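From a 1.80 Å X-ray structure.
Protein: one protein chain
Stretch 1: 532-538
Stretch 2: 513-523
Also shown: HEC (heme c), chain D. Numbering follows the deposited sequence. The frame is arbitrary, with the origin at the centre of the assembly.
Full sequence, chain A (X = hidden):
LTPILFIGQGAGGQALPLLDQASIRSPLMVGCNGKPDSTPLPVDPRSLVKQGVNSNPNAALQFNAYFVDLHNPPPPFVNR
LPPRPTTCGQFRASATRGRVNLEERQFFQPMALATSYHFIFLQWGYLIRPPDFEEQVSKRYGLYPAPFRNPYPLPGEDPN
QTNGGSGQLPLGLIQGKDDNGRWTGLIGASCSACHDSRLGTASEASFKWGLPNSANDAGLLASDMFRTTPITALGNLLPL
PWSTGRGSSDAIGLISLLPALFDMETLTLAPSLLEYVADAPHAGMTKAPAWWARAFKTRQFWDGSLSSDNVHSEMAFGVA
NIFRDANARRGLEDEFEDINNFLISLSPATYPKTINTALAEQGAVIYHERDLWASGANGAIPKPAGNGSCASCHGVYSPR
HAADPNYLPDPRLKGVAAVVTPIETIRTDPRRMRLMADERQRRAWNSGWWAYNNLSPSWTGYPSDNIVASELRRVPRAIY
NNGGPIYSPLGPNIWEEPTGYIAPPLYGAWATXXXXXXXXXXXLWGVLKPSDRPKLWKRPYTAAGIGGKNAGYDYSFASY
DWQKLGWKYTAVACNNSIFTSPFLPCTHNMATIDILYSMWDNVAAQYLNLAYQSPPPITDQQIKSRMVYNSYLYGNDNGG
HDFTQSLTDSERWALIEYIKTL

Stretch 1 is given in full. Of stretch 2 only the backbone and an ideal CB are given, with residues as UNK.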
# COMPACT_ATOMS: atom_id res chain seq x y z
N ASP A 532 8.26 4.54 -24.64
CA ASP A 532 6.89 5.08 -24.68
C ASP A 532 6.33 5.55 -23.36
O ASP A 532 5.13 5.83 -23.28
CB ASP A 532 5.94 4.06 -25.27
CG ASP A 532 6.20 3.88 -26.78
OD1 ASP A 532 7.14 4.55 -27.26
OD2 ASP A 532 5.52 3.10 -27.47
N ARG A 533 7.15 5.67 -22.33
CA ARG A 533 6.59 6.16 -21.05
C ARG A 533 6.60 7.70 -21.06
O ARG A 533 7.63 8.29 -21.26
CB ARG A 533 7.46 5.67 -19.89
CG ARG A 533 7.72 4.17 -19.89
CD ARG A 533 8.42 3.75 -18.59
NE ARG A 533 8.70 2.30 -18.58
CZ ARG A 533 9.73 1.73 -17.96
NH1 ARG A 533 10.58 2.49 -17.26
NH2 ARG A 533 9.93 0.43 -18.10
N PRO A 534 5.48 8.36 -20.80
CA PRO A 534 5.55 9.82 -20.79
C PRO A 534 6.05 10.33 -19.48
O PRO A 534 5.65 9.82 -18.42
CB PRO A 534 4.08 10.21 -20.97
CG PRO A 534 3.36 9.11 -20.18
CD PRO A 534 4.13 7.84 -20.50
N LYS A 535 6.85 11.37 -19.50
CA LYS A 535 7.39 11.90 -18.22
C LYS A 535 6.34 12.61 -17.41
O LYS A 535 6.38 12.61 -16.19
CB LYS A 535 8.49 12.91 -18.48
CG LYS A 535 9.74 12.23 -19.04
CD LYS A 535 10.46 11.66 -17.86
CE LYS A 535 11.86 11.22 -18.24
NZ LYS A 535 12.07 10.07 -17.33
N LEU A 536 5.47 13.31 -18.10
CA LEU A 536 4.32 13.93 -17.41
C LEU A 536 3.07 13.51 -18.13
O LEU A 536 3.03 13.38 -19.37
CB LEU A 536 4.42 15.41 -17.34
CG LEU A 536 5.66 15.98 -16.61
CD1 LEU A 536 6.81 15.86 -17.58
CD2 LEU A 536 5.44 17.43 -16.28
N TRP A 537 2.05 13.17 -17.40
CA TRP A 537 0.87 12.65 -18.11
C TRP A 537 -0.38 12.91 -17.31
O TRP A 537 -0.34 12.93 -16.07
CB TRP A 537 1.10 11.17 -18.41
CG TRP A 537 1.35 10.30 -17.20
CD1 TRP A 537 2.58 9.96 -16.62
CD2 TRP A 537 0.35 9.57 -16.39
NE1 TRP A 537 2.40 9.11 -15.55
CE2 TRP A 537 1.11 8.85 -15.36
CE3 TRP A 537 -1.06 9.49 -16.39
CZ2 TRP A 537 0.47 8.05 -14.39
CZ3 TRP A 537 -1.70 8.64 -15.44
CH2 TRP A 537 -0.95 7.97 -14.45
N LYS A 538 -1.47 13.16 -18.00
CA LYS A 538 -2.64 13.72 -17.38
C LYS A 538 -3.79 12.80 -17.77
O LYS A 538 -4.00 12.53 -18.97
CB LYS A 538 -2.81 15.11 -17.99
CG LYS A 538 -4.17 15.68 -17.82
CD LYS A 538 -4.16 17.20 -18.09
CE LYS A 538 -4.29 17.54 -19.57
NZ LYS A 538 -5.47 18.43 -19.67
N UNK A 513 -3.46 0.07 -13.14
CA UNK A 513 -2.60 1.17 -13.59
C UNK A 513 -2.88 2.44 -12.67
O UNK A 513 -3.95 2.60 -12.12
CB UNK A 513 -2.87 1.48 -15.07
N UNK A 514 -1.87 3.34 -12.49
CA UNK A 514 -0.52 3.25 -13.08
C UNK A 514 0.44 2.34 -12.29
O UNK A 514 0.12 1.84 -11.17
CB UNK A 514 0.09 4.65 -13.18
N UNK A 515 1.60 2.04 -12.90
CA UNK A 515 2.46 0.97 -12.43
C UNK A 515 3.78 1.46 -11.75
O UNK A 515 4.18 2.63 -11.91
CB UNK A 515 2.80 0.06 -13.62
N UNK A 516 4.49 0.51 -11.13
CA UNK A 516 5.66 0.71 -10.32
C UNK A 516 5.29 1.30 -8.97
O UNK A 516 4.20 1.82 -8.79
CB UNK A 516 6.66 1.61 -11.05
N UNK A 517 6.24 1.23 -8.06
CA UNK A 517 5.96 1.57 -6.65
C UNK A 517 5.57 3.01 -6.48
O UNK A 517 5.05 3.34 -5.44
CB UNK A 517 7.18 1.27 -5.77
N UNK A 518 5.87 3.88 -7.45
CA UNK A 518 5.47 5.29 -7.35
C UNK A 518 4.29 5.70 -8.28
O UNK A 518 4.01 6.89 -8.46
CB UNK A 518 6.68 6.17 -7.67
N UNK A 519 3.63 4.70 -8.89
CA UNK A 519 2.52 4.87 -9.82
C UNK A 519 2.90 5.81 -10.95
O UNK A 519 2.10 6.65 -11.37
CB UNK A 519 1.28 5.40 -9.09
N UNK A 520 4.07 5.64 -11.53
CA UNK A 520 4.60 6.63 -12.50
C UNK A 520 4.35 6.29 -13.96
O UNK A 520 4.45 7.18 -14.80
CB UNK A 520 6.11 6.79 -12.30
N UNK A 521 4.04 5.04 -14.24
CA UNK A 521 3.85 4.62 -15.62
C UNK A 521 2.37 4.29 -15.94
O UNK A 521 1.79 3.40 -15.35
CB UNK A 521 4.73 3.40 -15.91
N UNK A 522 1.75 5.01 -16.91
CA UNK A 522 0.29 4.94 -16.93
C UNK A 522 -0.26 3.69 -17.56
O UNK A 522 -1.43 3.40 -17.37
CB UNK A 522 -0.28 6.15 -17.67
N UNK A 523 0.54 2.95 -18.33
CA UNK A 523 -0.01 1.72 -18.91
C UNK A 523 1.00 0.60 -19.02
O UNK A 523 2.20 0.78 -18.82
CB UNK A 523 -0.58 2.01 -20.30
FE HEC D . 8.44 -6.70 -14.00
CHA HEC D . 7.14 -4.21 -11.99
CHB HEC D . 5.40 -6.91 -15.85
CHC HEC D . 9.86 -8.79 -16.30
CHD HEC D . 10.87 -7.34 -11.68
NA HEC D . 6.62 -5.84 -13.85
C1A HEC D . 6.30 -4.71 -13.06
C2A HEC D . 4.97 -4.20 -13.35
C3A HEC D . 4.46 -5.00 -14.48
C4A HEC D . 5.52 -5.93 -14.80
CMA HEC D . 3.09 -4.85 -15.12
CAA HEC D . 4.18 -3.13 -12.59
CBA HEC D . 3.58 -3.98 -11.41
CGA HEC D . 2.93 -3.07 -10.36
O1A HEC D . 3.10 -1.83 -10.51
O2A HEC D . 2.21 -3.49 -9.38
NB HEC D . 7.71 -7.66 -15.79
C1B HEC D . 6.52 -7.67 -16.39
C2B HEC D . 6.42 -8.47 -17.62
C3B HEC D . 7.78 -9.01 -17.75
C4B HEC D . 8.47 -8.46 -16.60
CMB HEC D . 5.19 -8.65 -18.48
CAB HEC D . 8.35 -9.89 -18.85
CBB HEC D . 8.43 -9.26 -20.09
NC HEC D . 9.94 -7.93 -13.95
C1C HEC D . 10.53 -8.63 -15.05
C2C HEC D . 11.84 -9.21 -14.78
C3C HEC D . 12.13 -8.79 -13.43
C4C HEC D . 10.99 -7.94 -12.99
CMC HEC D . 12.70 -10.05 -15.70
CAC HEC D . 13.39 -9.13 -12.69
CBC HEC D . 14.63 -8.91 -13.15
ND HEC D . 8.86 -6.00 -12.19
C1D HEC D . 9.89 -6.27 -11.40
C2D HEC D . 10.02 -5.52 -10.16
C3D HEC D . 8.93 -4.58 -10.24
C4D HEC D . 8.31 -4.94 -11.52
CMD HEC D . 11.05 -5.67 -9.07
CAD HEC D . 8.55 -3.53 -9.23
CBD HEC D . 9.19 -2.23 -9.75
CGD HEC D . 8.89 -1.04 -8.88
O1D HEC D . 9.78 -0.32 -8.41
O2D HEC D . 7.71 -0.87 -8.64

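At position 513 the CA-to-CB bond points sideways and the ideal CB has nothing of stretch 1 within 5.5 Å, so many residues would serve; it is Ala 513.

Position 514 is more constrained. Its CB points toward stretch 1, 3.6 Å from Trp 537 CZ2, and the peptide bond before it is cis. The closeness of the indole calls for a compact apolar group, and the cis bond strongly favours proline. Pro 514 supplies both, with CB 3.7 Å from Trp 537 CZ2.

Position 515 is out of reach of stretch 1, and several types would fit; it is Tyr 515, whose ring edge lies near HEC O1A.

Position 516 has a positive phi of 74°, which favours glycine, yet its CB points toward stretch 1, where the Arg 533 guanidinium lies beyond the reach of a short side chain. A long or aromatic group could arrive there. Phe 516 does: its CE2 lies over one face of the guanidinium, 3.8 Å from Arg 533 NH1. Its backbone N donates to HEC O1A at 2.8 Å.

Position 517, out of reach of stretch 1, has a propionate nearby that invites a donor. His 517 ND1 gives HEC O1D a very short hydrogen bond, 2.5 Å.

Position 518 is also out of reach; polar residues suit such a turn, and it is Asn 518. Position 519 has phi/psi of 54/45, favouring glycine, and is Gly 519, whose O lies 3.7 Å from Trp 537 CZ2, at the ring edge.

At position 520 the CB points away, so the backbone carries the contact, and small polar residues are plausible. Ser 520 O accepts from Trp 537 NE1 at 2.9 Å, and a water bridges the same O to Pro 534 O. Ser 520 OG donates to Asn 518 OD1 at 2.6 Å.

Position 521 also points away, but its CB is 4.6 Å from Arg 533 CD, the aliphatic part of that side chain. A branched apolar residue would suit; Val 521 places CG2 3.7 Å from Arg 533 CD.

Position 522 points toward stretch 1, bringing its ideal CB to 3.6 Å from Trp 537 CZ3, with Pro 534 nearby. A modest apolar side chain such as Ala, Val or Pro would suit the indole face, and a phi of -79° is compatible with proline, a compact, rigid apolar choice. Pro 522 sets CB over the ring face, 3.6 Å from the centroid of the six-membered ring of Trp 537, a CH-pi contact, while its CD meets Pro 534 CD at 3.7 Å.

Position 523 precedes a helix, where Asn, Asp, Ser or Thr are common caps; it is Asn 523.

Stretch 2, residues 513-523: APYFHNGSVPN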
# COMPACT_ATOMS: atom_id res chain seq x y z
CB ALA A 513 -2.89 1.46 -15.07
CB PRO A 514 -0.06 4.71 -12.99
CG PRO A 514 -0.74 5.29 -11.74
CD PRO A 514 -2.08 4.60 -11.72
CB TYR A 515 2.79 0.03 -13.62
CG TYR A 515 1.51 -0.56 -14.18
CD1 TYR A 515 0.79 -1.51 -13.46
CD2 TYR A 515 0.97 -0.09 -15.40
CE1 TYR A 515 -0.40 -2.03 -13.97
CE2 TYR A 515 -0.21 -0.61 -15.93
CZ TYR A 515 -0.90 -1.60 -15.18
OH TYR A 515 -2.08 -2.12 -15.56
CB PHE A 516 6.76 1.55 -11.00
CG PHE A 516 7.26 0.95 -12.28
CD1 PHE A 516 7.14 -0.41 -12.51
CD2 PHE A 516 7.88 1.75 -13.23
CE1 PHE A 516 7.60 -1.00 -13.69
CE2 PHE A 516 8.36 1.21 -14.42
CZ PHE A 516 8.22 -0.18 -14.63
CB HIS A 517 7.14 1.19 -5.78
CG HIS A 517 8.37 2.01 -6.05
ND1 HIS A 517 9.31 1.68 -7.04
CD2 HIS A 517 8.83 3.14 -5.43
CE1 HIS A 517 10.30 2.60 -7.00
NE2 HIS A 517 10.01 3.49 -6.02
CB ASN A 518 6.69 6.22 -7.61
CG ASN A 518 7.32 5.98 -9.01
OD1 ASN A 518 6.83 5.14 -9.76
ND2 ASN A 518 8.48 6.60 -9.26
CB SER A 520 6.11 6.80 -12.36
OG SER A 520 6.78 5.54 -12.36
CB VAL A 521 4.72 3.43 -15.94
CG1 VAL A 521 4.46 2.99 -17.40
CG2 VAL A 521 6.14 3.84 -15.63
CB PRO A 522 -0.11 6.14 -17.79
CG PRO A 522 1.07 6.30 -18.73
CD PRO A 522 2.27 6.04 -17.84
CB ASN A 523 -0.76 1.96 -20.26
CG ASN A 523 0.12 2.57 -21.35
OD1 ASN A 523 -0.37 3.34 -22.27
ND2 ASN A 523 1.38 2.26 -21.29
O HOH W 1 5.51 7.31 -17.46
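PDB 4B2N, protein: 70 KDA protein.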